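Local atomic coordinates of molybdopterin synthase sulfur carrier subunit (Homo sapiens, PDB entry 5MPO), a protein that carries sulfur as a C-terminal thiocarboxylate and, within molybdopterin synthase, donates it for the conversion of precursor Z into molybdopterin. Residues F75-E80 / D95-I100. Sequence-based numbering, arbitrary orientation.
Sequences FAVRQE and DEIAVI
A76 and A98 form the hydrogen-bonded pair of an antiparallel strand pairing: A98 N donates to A76 O at 2.8 Å, while the return bond from A76 N to A98 O measures 3.1 Å. A third backbone bond, from R78 N to E96 O, carries the pairing past the end of strand 74-77. There V77 to E80 make a type I' turn, and a bridging water accepts from Q79 N and donates to E96 O. The strand axes approach to 4.7 Å at 163°, consistent with neighbouring antiparallel strands in the mixed sheet of the ubiquitin-like MoaD fold, where 96-100 is the central strand, flanked on its other side by parallel strand 24-29.

Apolar contacts occupy both faces. On that of F75, V77, I97 and V99, I97 CG2 sits over one face of the F75 ring, 4.0 Å from its centroid and offset toward the rim, a CH-pi contact; V99 CG2 lies at the ring's edge. I97 places CG2 anti to its backbone N and turns its other branch so that CD1 rests 4.1 Å from V77 CG2. L55 of helix 52-62 touches both F75 and I97. On the reverse face A76 CB meets A98 CB and I100 CD1, and the chain of another protein packs on both alanines. Among polar atoms, the carbonyl oxygen of A98 lies in the F75 ring plane, at its edge.

The charged contact lies at the turn end of the pairing, between R78 and D95. R78, bent at chi3 (-66°), brings NH1 within 2.6 Å of D95 OD2, a salt bridge in which OD2 lies in the guanidinium plane while NH1 comes from above the carboxylate plane; the planes stand 65° apart. NH1 also bonds V90 O, and OD2 accepts from Q92 N. An alanine in place of D95 would probably leave the R78 guanidinium without its carboxylate mate and Q92 N without this acceptor.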
loop_
_atom_site.group_PDB
_atom_site.type_symbol
_atom_site.label_atom_id
_atom_site.label_comp_id
_atom_site.label_asym_id
_atom_site.label_seq_id
_atom_site.Cartn_x
_atom_site.Cartn_y
_atom_site.Cartn_z
ATOM N N PHE B 75 26.936 10.063 -14.682
ATOM C CA PHE B 75 26.828 11.488 -14.483
ATOM C C PHE B 75 25.383 11.986 -14.469
ATOM O O PHE B 75 24.514 11.483 -15.226
ATOM C CB PHE B 75 27.510 12.245 -15.630
ATOM C CG PHE B 75 28.999 12.360 -15.518
ATOM C CD1 PHE B 75 29.623 12.616 -14.300
ATOM C CD2 PHE B 75 29.784 12.296 -16.676
ATOM C CE1 PHE B 75 31.008 12.738 -14.228
ATOM C CE2 PHE B 75 31.169 12.421 -16.614
ATOM C CZ PHE B 75 31.774 12.637 -15.390
ATOM N N ALA B 76 25.165 13.039 -13.669
ATOM C CA ALA B 76 24.102 14.003 -13.947
ATOM C C ALA B 76 24.742 15.352 -14.354
ATOM O O ALA B 76 25.568 15.895 -13.616
ATOM C CB ALA B 76 23.194 14.188 -12.723
ATOM N N VAL B 77 24.335 15.875 -15.512
ATOM C CA VAL B 77 24.777 17.159 -16.032
ATOM C C VAL B 77 23.546 18.013 -16.079
ATOM O O VAL B 77 22.583 17.685 -16.774
ATOM C CB VAL B 77 25.339 17.035 -17.486
ATOM C CG1 VAL B 77 25.634 18.421 -18.107
ATOM C CG2 VAL B 77 26.559 16.134 -17.494
ATOM N N ARG B 78 23.576 19.126 -15.371
ATOM C CA ARG B 78 22.406 19.986 -15.227
ATOM C C ARG B 78 21.220 19.130 -14.785
ATOM O O ARG B 78 20.141 19.251 -15.322
ATOM C CB ARG B 78 22.100 20.749 -16.536
ATOM C CG ARG B 78 23.098 21.864 -16.923
ATOM C CD ARG B 78 22.676 22.608 -18.175
ATOM N NE ARG B 78 22.711 21.751 -19.372
ATOM C CZ ARG B 78 23.769 21.551 -20.172
ATOM N NH1 ARG B 78 24.960 22.125 -19.953
ATOM N NH2 ARG B 78 23.644 20.742 -21.213
ATOM N N GLN B 79 21.469 18.209 -13.856
ATOM C CA GLN B 79 20.431 17.366 -13.257
ATOM C C GLN B 79 19.773 16.390 -14.224
ATOM O O GLN B 79 18.635 16.027 -14.039
ATOM C CB GLN B 79 19.322 18.222 -12.638
ATOM C CG GLN B 79 19.736 19.176 -11.537
ATOM C CD GLN B 79 18.503 19.917 -10.980
ATOM O OE1 GLN B 79 17.341 19.473 -11.108
ATOM N NE2 GLN B 79 18.747 21.030 -10.373
ATOM N N GLU B 80 20.455 15.989 -15.272
ATOM C CA GLU B 80 19.913 14.937 -16.142
ATOM C C GLU B 80 21.026 13.930 -16.326
ATOM O O GLU B 80 22.187 14.300 -16.542
ATOM C CB GLU B 80 19.450 15.458 -17.508
ATOM C CG GLU B 80 18.324 16.522 -17.450
ATOM C CD GLU B 80 16.925 16.018 -16.976
ATOM O OE1 GLU B 80 16.590 14.848 -17.162
ATOM O OE2 GLU B 80 16.127 16.804 -16.430
ATOM N N ASP B 95 27.469 25.120 -14.553
ATOM C CA ASP B 95 26.696 23.903 -14.624
ATOM C C ASP B 95 27.231 22.913 -13.600
ATOM O O ASP B 95 28.395 22.942 -13.221
ATOM C CB ASP B 95 26.765 23.265 -15.995
ATOM C CG ASP B 95 25.908 23.965 -17.019
ATOM O OD1 ASP B 95 25.060 24.818 -16.675
ATOM O OD2 ASP B 95 26.108 23.655 -18.200
ATOM N N GLU B 96 26.355 22.033 -13.156
ATOM C CA GLU B 96 26.673 21.054 -12.158
ATOM C C GLU B 96 26.915 19.722 -12.819
ATOM O O GLU B 96 26.161 19.310 -13.670
ATOM C CB GLU B 96 25.566 20.942 -11.175
ATOM C CG GLU B 96 25.529 22.108 -10.227
ATOM C CD GLU B 96 24.400 21.996 -9.239
ATOM O OE1 GLU B 96 23.645 20.991 -9.230
ATOM O OE2 GLU B 96 24.240 22.948 -8.480
ATOM N N ILE B 97 28.004 19.067 -12.444
ATOM C CA ILE B 97 28.305 17.722 -12.941
ATOM C C ILE B 97 28.325 16.873 -11.681
ATOM O O ILE B 97 29.219 17.045 -10.820
ATOM C CB ILE B 97 29.701 17.624 -13.615
ATOM C CG1 ILE B 97 29.964 18.770 -14.629
ATOM C CG2 ILE B 97 29.891 16.267 -14.261
ATOM C CD1 ILE B 97 29.007 18.885 -15.782
ATOM N N ALA B 98 27.349 15.994 -11.517
ATOM C CA ALA B 98 27.335 15.153 -10.303
ATOM C C ALA B 98 27.843 13.758 -10.624
ATOM O O ALA B 98 27.588 13.205 -11.720
ATOM C CB ALA B 98 25.959 15.115 -9.685
ATOM N N VAL B 99 28.664 13.247 -9.720
ATOM C CA VAL B 99 29.227 11.903 -9.865
ATOM C C VAL B 99 28.325 11.000 -9.016
ATOM O O VAL B 99 28.287 11.152 -7.778
ATOM C CB VAL B 99 30.706 11.795 -9.375
ATOM C CG1 VAL B 99 31.218 10.349 -9.510
ATOM C CG2 VAL B 99 31.589 12.752 -10.172
ATOM N N ILE B 100 27.612 10.111 -9.715
ATOM C CA ILE B 100 26.483 9.339 -9.177
ATOM C C ILE B 100 26.887 7.834 -9.023
ATOM O O ILE B 100 26.885 7.088 -9.991
ATOM C CB ILE B 100 25.302 9.430 -10.180
ATOM C CG1 ILE B 100 24.931 10.881 -10.558
ATOM C CG2 ILE B 100 24.094 8.639 -9.696
ATOM C CD1 ILE B 100 24.238 11.661 -9.484
HETATM O O HOH W 1 23.762 17.668 -12.396
#